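Local atomic coordinates of beta-N-acetylglucosaminidase-like protein Glycoside hydrolase family 20 (Flavobacterium johnsoniae, PDB entry 6YHH), a protein that probably cleaves terminal N-acetylglucosamine residues from chitin fragments as a family 20 beta-N-acetylhexosaminidase in bacterial chitin degradation. Residues Y413-P419 against P534-Y538; S462-R467 against A557-D563; K509-L513 against V525-N530. All coordinates share one frame; numbering follows the deposited sequence.

Interaction 1: residues Y413-P419 against P534-Y538; sequences YIDLMYP and PLKGY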
loop_
_atom_site.group_PDB
_atom_site.type_symbol
_atom_site.label_atom_id
_atom_site.label_comp_id
_atom_site.label_asym_id
_atom_site.label_seq_id
_atom_site.Cartn_x
_atom_site.Cartn_y
_atom_site.Cartn_z
ATOM N N TYR A 413 -11.501 -20.572 -9.002
ATOM C CA TYR A 413 -10.038 -20.446 -9.207
ATOM C C TYR A 413 -9.746 -19.092 -9.857
ATOM O O TYR A 413 -9.413 -19.008 -11.040
ATOM C CB TYR A 413 -9.487 -21.627 -9.995
ATOM C CG TYR A 413 -9.118 -22.772 -9.066
ATOM C CD1 TYR A 413 -10.063 -23.318 -8.207
ATOM C CD2 TYR A 413 -7.820 -23.262 -9.004
ATOM C CE1 TYR A 413 -9.702 -24.316 -7.307
ATOM C CE2 TYR A 413 -7.485 -24.329 -8.156
ATOM C CZ TYR A 413 -8.407 -24.753 -7.254
ATOM O OH TYR A 413 -8.025 -25.694 -6.324
ATOM N N ILE A 414 -9.816 -18.036 -9.038
ATOM C CA ILE A 414 -9.701 -16.627 -9.510
ATOM C C ILE A 414 -8.296 -16.343 -10.102
ATOM O O ILE A 414 -8.139 -15.449 -10.916
ATOM C CB ILE A 414 -10.002 -15.642 -8.348
ATOM C CG1 ILE A 414 -9.323 -16.012 -7.060
ATOM C CG2 ILE A 414 -11.464 -15.606 -8.036
ATOM C CD1 ILE A 414 -9.353 -14.926 -6.003
ATOM N N ASP A 415 -7.273 -17.138 -9.733
ATOM C CA ASP A 415 -5.971 -16.942 -10.290
ATOM C C ASP A 415 -5.871 -17.188 -11.760
ATOM O O ASP A 415 -4.935 -16.684 -12.401
ATOM C CB ASP A 415 -4.950 -17.831 -9.539
ATOM C CG ASP A 415 -5.241 -19.285 -9.708
ATOM O OD1 ASP A 415 -6.384 -19.674 -9.406
ATOM O OD2 ASP A 415 -4.330 -20.068 -10.135
ATOM N N LEU A 416 -6.825 -17.965 -12.351
ATOM C CA LEU A 416 -6.721 -18.368 -13.748
ATOM C C LEU A 416 -7.262 -17.311 -14.702
ATOM O O LEU A 416 -7.324 -17.513 -15.897
ATOM C CB LEU A 416 -7.460 -19.727 -13.883
ATOM C CG LEU A 416 -6.779 -20.833 -13.024
ATOM C CD1 LEU A 416 -7.571 -22.159 -13.218
ATOM C CD2 LEU A 416 -5.287 -21.000 -13.206
ATOM N N MET A 417 -7.769 -16.228 -14.121
ATOM C CA MET A 417 -8.177 -15.036 -14.889
ATOM C C MET A 417 -9.419 -15.222 -15.744
ATOM O O MET A 417 -9.614 -14.524 -16.771
ATOM C CB MET A 417 -7.009 -14.421 -15.706
ATOM C CG MET A 417 -5.733 -14.222 -14.868
ATOM S SD MET A 417 -6.000 -13.454 -13.266
ATOM C CE MET A 417 -6.427 -11.807 -13.748
ATOM N N TYR A 418 -10.258 -16.135 -15.329
ATOM C CA TYR A 418 -11.580 -16.335 -16.036
ATOM C C TYR A 418 -12.531 -15.176 -15.798
ATOM O O TYR A 418 -12.448 -14.413 -14.837
ATOM C CB TYR A 418 -12.190 -17.649 -15.549
ATOM C CG TYR A 418 -11.402 -18.925 -15.735
ATOM C CD1 TYR A 418 -10.752 -19.206 -16.891
ATOM C CD2 TYR A 418 -11.389 -19.901 -14.747
ATOM C CE1 TYR A 418 -10.093 -20.378 -17.102
ATOM C CE2 TYR A 418 -10.732 -21.096 -14.934
ATOM C CZ TYR A 418 -10.079 -21.338 -16.096
ATOM O OH TYR A 418 -9.425 -22.554 -16.316
ATOM N N PRO A 419 -13.520 -15.039 -16.709
ATOM C CA PRO A 419 -14.520 -13.985 -16.531
ATOM C C PRO A 419 -15.324 -14.143 -15.249
ATOM O O PRO A 419 -15.568 -15.301 -14.809
ATOM C CB PRO A 419 -15.436 -14.173 -17.751
ATOM C CG PRO A 419 -14.662 -15.025 -18.688
ATOM C CD PRO A 419 -13.760 -15.914 -17.851
ATOM N N PRO A 534 -5.699 -10.657 -19.586
ATOM C CA PRO A 534 -4.570 -11.571 -19.536
ATOM C C PRO A 534 -4.933 -13.000 -19.958
ATOM O O PRO A 534 -6.052 -13.483 -19.745
ATOM C CB PRO A 534 -4.135 -11.548 -18.072
ATOM C CG PRO A 534 -5.108 -10.715 -17.352
ATOM C CD PRO A 534 -6.155 -10.172 -18.287
ATOM N N LEU A 535 -3.998 -13.698 -20.584
ATOM C CA LEU A 535 -4.308 -15.044 -21.064
ATOM C C LEU A 535 -4.813 -15.928 -19.924
ATOM O O LEU A 535 -4.337 -15.877 -18.791
ATOM C CB LEU A 535 -3.094 -15.651 -21.758
ATOM C CG LEU A 535 -2.453 -14.979 -22.938
ATOM C CD1 LEU A 535 -1.399 -15.825 -23.615
ATOM C CD2 LEU A 535 -3.539 -14.715 -23.947
ATOM N N LYS A 536 -5.820 -16.750 -20.238
ATOM C CA LYS A 536 -6.582 -17.471 -19.228
ATOM C C LYS A 536 -6.151 -18.909 -19.036
ATOM O O LYS A 536 -5.645 -19.538 -19.969
ATOM C CB LYS A 536 -8.079 -17.438 -19.583
ATOM C CG LYS A 536 -8.645 -16.030 -19.619
ATOM C CD LYS A 536 -10.017 -15.945 -20.317
ATOM C CE LYS A 536 -10.726 -14.601 -20.115
ATOM N NZ LYS A 536 -9.917 -13.495 -20.712
ATOM N N GLY A 537 -6.419 -19.468 -17.868
ATOM C CA GLY A 537 -6.166 -20.889 -17.680
ATOM C C GLY A 537 -4.684 -21.069 -17.318
ATOM O O GLY A 537 -4.163 -20.381 -16.408
ATOM N N TYR A 538 -4.029 -21.942 -18.094
ATOM C CA TYR A 538 -2.609 -22.219 -17.861
ATOM C C TYR A 538 -1.787 -21.837 -19.095
ATOM O O TYR A 538 -0.785 -22.471 -19.404
ATOM C CB TYR A 538 -2.459 -23.718 -17.384
ATOM C CG TYR A 538 -3.125 -24.016 -16.004
ATOM C CD1 TYR A 538 -2.524 -23.647 -14.822
ATOM C CD2 TYR A 538 -4.387 -24.592 -15.914
ATOM C CE1 TYR A 538 -3.129 -23.900 -13.571
ATOM C CE2 TYR A 538 -5.005 -24.844 -14.702
ATOM C CZ TYR A 538 -4.398 -24.448 -13.504
ATOM O OH TYR A 538 -5.031 -24.688 -12.216
HETATM O O HOH W 1 -8.359 -12.720 -18.453
#

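Interaction 2: residues S462-R467 against A557-D563; sequences SRVWPR and ADACTPD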
loop_
_atom_site.group_PDB
_atom_site.type_symbol
_atom_site.label_atom_id
_atom_site.label_comp_id
_atom_site.label_asym_id
_atom_site.label_seq_id
_atom_site.Cartn_x
_atom_site.Cartn_y
_atom_site.Cartn_z
ATOM N N SER A 462 -5.511 -6.784 -7.609
ATOM C CA SER A 462 -6.101 -6.697 -8.923
ATOM C C SER A 462 -6.621 -8.040 -9.424
ATOM O O SER A 462 -7.486 -8.108 -10.337
ATOM C CB SER A 462 -5.120 -6.139 -9.961
ATOM O OG SER A 462 -4.114 -7.019 -10.322
ATOM N N ARG A 463 -6.023 -9.100 -8.945
ATOM C CA ARG A 463 -6.495 -10.468 -9.281
ATOM C C ARG A 463 -7.703 -10.864 -8.403
ATOM O O ARG A 463 -8.712 -11.444 -8.877
ATOM C CB ARG A 463 -5.317 -11.460 -9.155
ATOM C CG ARG A 463 -4.486 -11.545 -10.443
ATOM C CD ARG A 463 -3.944 -10.240 -10.988
ATOM N NE ARG A 463 -3.347 -10.442 -12.311
ATOM C CZ ARG A 463 -3.446 -9.552 -13.312
ATOM N NH1 ARG A 463 -3.929 -8.321 -13.100
ATOM N NH2 ARG A 463 -2.957 -9.878 -14.533
ATOM N N VAL A 464 -7.624 -10.606 -7.106
ATOM C CA VAL A 464 -8.697 -11.023 -6.166
ATOM C C VAL A 464 -9.981 -10.228 -6.355
ATOM O O VAL A 464 -11.061 -10.820 -6.335
ATOM C CB VAL A 464 -8.208 -10.966 -4.709
ATOM C CG1 VAL A 464 -9.285 -11.392 -3.732
ATOM C CG2 VAL A 464 -7.024 -11.894 -4.597
ATOM N N TRP A 465 -9.860 -8.926 -6.527
ATOM C CA TRP A 465 -10.997 -7.955 -6.508
ATOM C C TRP A 465 -11.108 -7.290 -7.840
ATOM O O TRP A 465 -10.077 -6.896 -8.436
ATOM C CB TRP A 465 -10.762 -6.910 -5.407
ATOM C CG TRP A 465 -10.496 -7.570 -4.049
ATOM C CD1 TRP A 465 -9.273 -7.705 -3.384
ATOM C CD2 TRP A 465 -11.466 -8.244 -3.219
ATOM N NE1 TRP A 465 -9.461 -8.441 -2.226
ATOM C CE2 TRP A 465 -10.794 -8.768 -2.107
ATOM C CE3 TRP A 465 -12.868 -8.510 -3.361
ATOM C CZ2 TRP A 465 -11.432 -9.526 -1.149
ATOM C CZ3 TRP A 465 -13.509 -9.229 -2.376
ATOM C CH2 TRP A 465 -12.768 -9.763 -1.272
ATOM N N PRO A 466 -12.349 -7.081 -8.356
ATOM C CA PRO A 466 -13.580 -7.291 -7.634
ATOM C C PRO A 466 -14.242 -8.642 -7.843
ATOM O O PRO A 466 -15.360 -8.868 -7.321
ATOM C CB PRO A 466 -14.490 -6.203 -8.194
ATOM C CG PRO A 466 -14.062 -6.167 -9.647
ATOM C CD PRO A 466 -12.555 -6.366 -9.606
ATOM N N ARG A 467 -13.639 -9.584 -8.528
ATOM C CA ARG A 467 -14.294 -10.852 -8.764
ATOM C C ARG A 467 -14.681 -11.613 -7.511
ATOM O O ARG A 467 -15.742 -12.296 -7.500
ATOM C CB ARG A 467 -13.552 -11.768 -9.752
ATOM C CG ARG A 467 -13.465 -11.215 -11.188
ATOM C CD ARG A 467 -12.677 -12.024 -12.221
ATOM N NE ARG A 467 -11.269 -12.013 -11.772
ATOM C CZ ARG A 467 -10.445 -13.022 -11.826
ATOM N NH1 ARG A 467 -10.747 -14.119 -12.476
ATOM N NH2 ARG A 467 -9.277 -12.916 -11.200
ATOM N N ALA A 557 0.470 -7.194 -19.200
ATOM C CA ALA A 557 -0.470 -8.214 -18.722
ATOM C C ALA A 557 -0.871 -8.019 -17.252
ATOM O O ALA A 557 -1.996 -8.316 -16.872
ATOM C CB ALA A 557 0.089 -9.605 -18.906
ATOM N N ASP A 558 0.073 -7.464 -16.472
ATOM C CA ASP A 558 -0.142 -7.210 -15.052
ATOM C C ASP A 558 -1.071 -6.058 -14.783
ATOM O O ASP A 558 -1.655 -6.016 -13.730
ATOM C CB ASP A 558 1.215 -7.022 -14.385
ATOM C CG ASP A 558 2.097 -8.164 -14.715
ATOM O OD1 ASP A 558 1.700 -9.314 -14.330
ATOM O OD2 ASP A 558 3.140 -7.990 -15.353
ATOM N N ALA A 559 -1.267 -5.152 -15.760
ATOM C CA ALA A 559 -2.252 -4.079 -15.696
ATOM C C ALA A 559 -3.597 -4.421 -16.232
ATOM O O ALA A 559 -4.575 -3.722 -15.970
ATOM C CB ALA A 559 -1.691 -2.876 -16.502
ATOM N N CYS A 560 -3.705 -5.580 -16.899
ATOM C CA CYS A 560 -4.979 -6.010 -17.448
ATOM C C CYS A 560 -5.735 -7.016 -16.554
ATOM O O CYS A 560 -5.118 -7.737 -15.702
ATOM C CB CYS A 560 -4.800 -6.647 -18.839
ATOM S SG CYS A 560 -4.162 -5.509 -20.070
ATOM N N THR A 561 -7.080 -7.005 -16.730
ATOM C CA THR A 561 -7.944 -7.881 -15.963
ATOM C C THR A 561 -8.998 -8.485 -16.842
ATOM O O THR A 561 -9.253 -7.931 -17.896
ATOM C CB THR A 561 -8.593 -7.088 -14.802
ATOM O OG1 THR A 561 -9.037 -5.804 -15.284
ATOM C CG2 THR A 561 -7.542 -6.791 -13.759
ATOM N N PRO A 562 -9.700 -9.564 -16.418
ATOM C CA PRO A 562 -10.874 -10.042 -17.193
ATOM C C PRO A 562 -12.018 -9.044 -17.164
ATOM O O PRO A 562 -11.951 -8.033 -16.476
ATOM C CB PRO A 562 -11.323 -11.312 -16.452
ATOM C CG PRO A 562 -10.359 -11.488 -15.314
ATOM C CD PRO A 562 -9.526 -10.296 -15.163
ATOM N N ASP A 563 -13.001 -9.285 -18.018
ATOM C CA ASP A 563 -14.198 -8.416 -18.123
ATOM C C ASP A 563 -13.770 -6.982 -18.454
ATOM O O ASP A 563 -14.216 -5.982 -17.847
ATOM C CB ASP A 563 -15.039 -8.503 -16.834
ATOM C CG ASP A 563 -15.511 -9.913 -16.554
ATOM O OD1 ASP A 563 -16.381 -10.386 -17.281
ATOM O OD2 ASP A 563 -14.898 -10.557 -15.626
#

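Interaction 3: residues K509-L513 against V525-N530; sequences KAVIL and VNEFTN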
loop_
_atom_site.group_PDB
_atom_site.type_symbol
_atom_site.label_atom_id
_atom_site.label_comp_id
_atom_site.label_asym_id
_atom_site.label_seq_id
_atom_site.Cartn_x
_atom_site.Cartn_y
_atom_site.Cartn_z
ATOM N N LYS A 509 -2.749 -0.355 -10.859
ATOM C CA LYS A 509 -2.724 -0.451 -12.281
ATOM C C LYS A 509 -2.053 0.770 -12.875
ATOM O O LYS A 509 -1.272 0.671 -13.799
ATOM C CB LYS A 509 -4.185 -0.518 -12.795
ATOM C CG LYS A 509 -4.346 -0.537 -14.291
ATOM C CD LYS A 509 -5.822 -0.534 -14.623
ATOM C CE LYS A 509 -6.013 -0.618 -16.098
ATOM N NZ LYS A 509 -7.450 -0.882 -16.433
ATOM N N ALA A 510 -2.296 1.946 -12.280
ATOM C CA ALA A 510 -1.672 3.184 -12.844
ATOM C C ALA A 510 -0.168 3.220 -12.621
ATOM O O ALA A 510 0.552 3.778 -13.423
ATOM C CB ALA A 510 -2.295 4.463 -12.247
ATOM N N VAL A 511 0.334 2.664 -11.528
ATOM C CA VAL A 511 1.697 2.524 -11.293
ATOM C C VAL A 511 2.367 1.702 -12.403
ATOM O O VAL A 511 3.439 2.069 -12.946
ATOM C CB VAL A 511 1.985 1.814 -9.965
ATOM C CG1 VAL A 511 3.469 1.575 -9.800
ATOM C CG2 VAL A 511 1.406 2.641 -8.810
ATOM N N ILE A 512 1.747 0.568 -12.720
ATOM C CA ILE A 512 2.247 -0.304 -13.796
ATOM C C ILE A 512 2.217 0.433 -15.132
ATOM O O ILE A 512 3.185 0.387 -15.883
ATOM C CB ILE A 512 1.475 -1.613 -13.867
ATOM C CG1 ILE A 512 1.830 -2.439 -12.597
ATOM C CG2 ILE A 512 1.860 -2.424 -15.079
ATOM C CD1 ILE A 512 0.811 -3.531 -12.324
ATOM N N LEU A 513 1.159 1.186 -15.386
ATOM C CA LEU A 513 1.030 1.883 -16.679
ATOM C C LEU A 513 2.110 2.982 -16.783
ATOM O O LEU A 513 2.692 3.175 -17.821
ATOM C CB LEU A 513 -0.344 2.434 -16.891
ATOM C CG LEU A 513 -1.324 1.321 -17.063
ATOM C CD1 LEU A 513 -2.680 2.001 -17.214
ATOM C CD2 LEU A 513 -1.125 0.340 -18.191
ATOM N N VAL A 525 -2.447 4.025 -23.040
ATOM C CA VAL A 525 -2.198 2.658 -22.541
ATOM C C VAL A 525 -3.289 2.185 -21.599
ATOM O O VAL A 525 -3.707 1.043 -21.644
ATOM C CB VAL A 525 -0.776 2.524 -21.965
ATOM C CG1 VAL A 525 -0.538 3.309 -20.746
ATOM C CG2 VAL A 525 -0.478 1.068 -21.717
ATOM N N ASN A 526 -3.819 3.086 -20.783
ATOM C CA ASN A 526 -4.982 2.755 -19.952
ATOM C C ASN A 526 -6.203 2.397 -20.798
ATOM O O ASN A 526 -6.879 1.389 -20.562
ATOM C CB ASN A 526 -5.269 3.934 -19.041
ATOM C CG ASN A 526 -6.334 3.604 -18.009
ATOM O OD1 ASN A 526 -6.233 2.644 -17.225
ATOM N ND2 ASN A 526 -7.423 4.389 -18.068
ATOM N N GLU A 527 -6.464 3.191 -21.833
ATOM C CA GLU A 527 -7.572 2.819 -22.711
ATOM C C GLU A 527 -7.373 1.500 -23.380
ATOM O O GLU A 527 -8.338 0.728 -23.615
ATOM C CB GLU A 527 -7.846 3.940 -23.766
ATOM C CG GLU A 527 -8.281 5.220 -23.108
ATOM C CD GLU A 527 -8.290 6.426 -24.022
ATOM O OE1 GLU A 527 -7.587 6.459 -25.046
ATOM O OE2 GLU A 527 -8.997 7.419 -23.623
ATOM N N PHE A 528 -6.143 1.180 -23.757
ATOM C CA PHE A 528 -5.885 -0.138 -24.382
ATOM C C PHE A 528 -6.088 -1.288 -23.349
ATOM O O PHE A 528 -6.544 -2.368 -23.746
ATOM C CB PHE A 528 -4.496 -0.222 -25.003
ATOM C CG PHE A 528 -4.378 -1.313 -26.056
ATOM C CD1 PHE A 528 -5.261 -1.340 -27.158
ATOM C CD2 PHE A 528 -3.416 -2.279 -25.994
ATOM C CE1 PHE A 528 -5.204 -2.397 -28.055
ATOM C CE2 PHE A 528 -3.333 -3.311 -26.911
ATOM C CZ PHE A 528 -4.235 -3.352 -27.967
ATOM N N THR A 529 -5.804 -1.085 -22.056
ATOM C CA THR A 529 -6.124 -2.152 -21.095
ATOM C C THR A 529 -7.590 -2.483 -21.107
ATOM O O THR A 529 -7.988 -3.615 -20.817
ATOM C CB THR A 529 -5.739 -1.881 -19.650
ATOM O OG1 THR A 529 -6.616 -0.863 -19.127
ATOM C CG2 THR A 529 -4.333 -1.501 -19.505
ATOM N N ASN A 530 -8.447 -1.518 -21.496
ATOM C CA ASN A 530 -9.880 -1.713 -21.491
ATOM C C ASN A 530 -10.481 -2.543 -22.609
ATOM O O ASN A 530 -11.714 -2.790 -22.606
ATOM C CB ASN A 530 -10.590 -0.347 -21.332
ATOM C CG ASN A 530 -10.302 0.313 -20.011
ATOM O OD1 ASN A 530 -10.031 -0.342 -19.005
ATOM N ND2 ASN A 530 -10.428 1.610 -20.000
HETATM O O HOH W 2 -9.389 -2.654 -17.836
HETATM O O HOH W 3 -8.359 1.803 -16.204
#

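Interaction 1: residues Y413-P419 against P534-Y538
Leu416 and Met417 meet residues 534-538 where a loop following strand 406-408 of the catalytic beta/alpha barrel, with a short 3-10 turn at 414-416, touches the loop after strand 532-534. The tight part is built around Leu416 and the Lys536 chain. Leu416 O takes the one direct hydrogen bond of the contact, from Gly537 N at 2.9 Å; the donor lies in the carbonyl plane, on a lone pair, and the bond is nearly straight at 167°. With CG beside the backbone N (chi1 -63°) and CD1 extended, the other methyl, CD2, comes over one face of the Tyr538 ring in a CH-pi contact. Lys536 CG packs 3.4 Å from Met417 O, and Met417 CE meets Pro534 CG at 4.0 Å.

The other side is looser. The end of Lys536 crosses Pro419, and its ammonium group forms salt bridges with Glu661 and Glu533. Tyr538, packed by Leu416 on one face, has its OH end at the pocket, bonded to a Tris molecule probably from the crystallisation liquor and about 6 Å, side chain to side chain, from the predicted proton donor Glu317. A single water accepts from Lys536 NZ and donates to both Met417 O and Pro534 O, at 2.8 Å from each oxygen.

Interaction 2: residues S462-R467 against A557-D563
Arg463 and Arg467 make this a buried, mainly polar contact, joining the region around helix 460-464 of the catalytic barrel domain to the segment at and after the short helix 556-559, whose backbone and a proline ring they reach. Arg463 does most of the bonding. Its CB points away from the partner segment, but a bend at chi2 (55°) swings the chain back and brings the guanidinium to carbonyls at the end of helix 556-559. NH2 donates to Ala557 O at 3.0 Å, near the edge of the guanidinium. NH1 bonds Cys560 O at 2.9 Å, the oxygen lying 31° out of the guanidinium plane, and NH2 adds a weak bond to the same oxygen. Ala557 O is gripped twice, since Cys560 N also donates to it, from the face of the carbonyl plane opposite to Arg463 NH2. The partial negative charge of these gathered carbonyls would tend to stabilise the arginine's positive charge. A further bond, from NH1 to Ser462 OG at 3.1 Å, helps to set the rotation of the guanidinium from its own helix; that hydroxyl is itself bonded to Thr459 O.

Helix 460-464 follows strand 443-450, the strand that closes the family 20 beta/alpha barrel against strand 146-152, so these bonds join the end of the barrel to the helical C-terminal region.

Arg467, at the start of the next helix, meets its partner differently: Pro562 CG sits over one face of the guanidinium, 3.7 Å from NE and offset toward the rim. The flat group is held by NH2 donating to Arg463 O at 2.8 Å, on a lone pair in the carbonyl plane, and by Ile414 O and Tyr418 O. Next to Pro562, Thr561 lays its CG2 methyl 3.7 Å from Ser462 O.

Interaction 3: residues K509-L513 against V525-N530
Lys509 and Leu513, one helical turn apart on helix 507-517, pack against Val525, Asn526 and Thr529 of helix 523-529. These are two consecutive helices of the C-terminal helical region, joined by a short link, their local axes 10.8 Å apart at closest approach and inclined at 123°.

The apolar part belongs to Leu513. Its CD2 methyl lies 3.7 Å from Val525 CG2, the two side chains lying alongside and running opposite ways, and also meets the Thr529 CG2 methyl tip to tip. The other methyl, CD1, comes across Asn526 and rests against its CB at 3.7 Å. Phe556 covers Val525 and Thr529 from helix 556-559.

Direct hydrogen bonding runs through one hydroxyl. Lys509 starts with CG anti to the backbone N (chi1 176°) and stays extended to its end, which brings NZ within 2.8 Å of Thr529 OG1, with CE at 3.1 Å from the same oxygen. That hydroxyl in turn donates to Asn526 O at 2.7 Å, in the carbonyl plane and on a lone pair, so the proton is committed to the helix backbone and the oxygen accepts from the lysine. A valine in place of Thr529 would probably leave the Lys509 ammonium without its direct mate on the second helix and free to shift toward its waters.

Waters complete the polar side. One accepts from Lys509 NZ at 2.8 Å; its approach to Asn526 OD1 is so short that the link is doubtful. A second, only weakly bonded to NZ, lies 2.7 Å from Asn530 OD1.

Overall arrangement
The three contacts form a row from the catalytic barrel into the C-terminal helices. Interactions 1 and 2 lie about 9 Å apart between centres, interactions 2 and 3 about 12 Å, and interactions 1 and 3 about 19 Å. Arg467 of interaction 2 bonds the loop of interaction 1, while Ala559 packs on Ile512 and Leu513 to join the second to the third. Along the chain, 413-419 and 462-467 come first, then both segments of interaction 3, then 534-538 and 557-563; interactions 1 and 2 therefore interlock, and the local helix pair falls within both. The helical region is thus fixed to the barrel at two neighbouring places, and only interaction 1 borders the predicted active site.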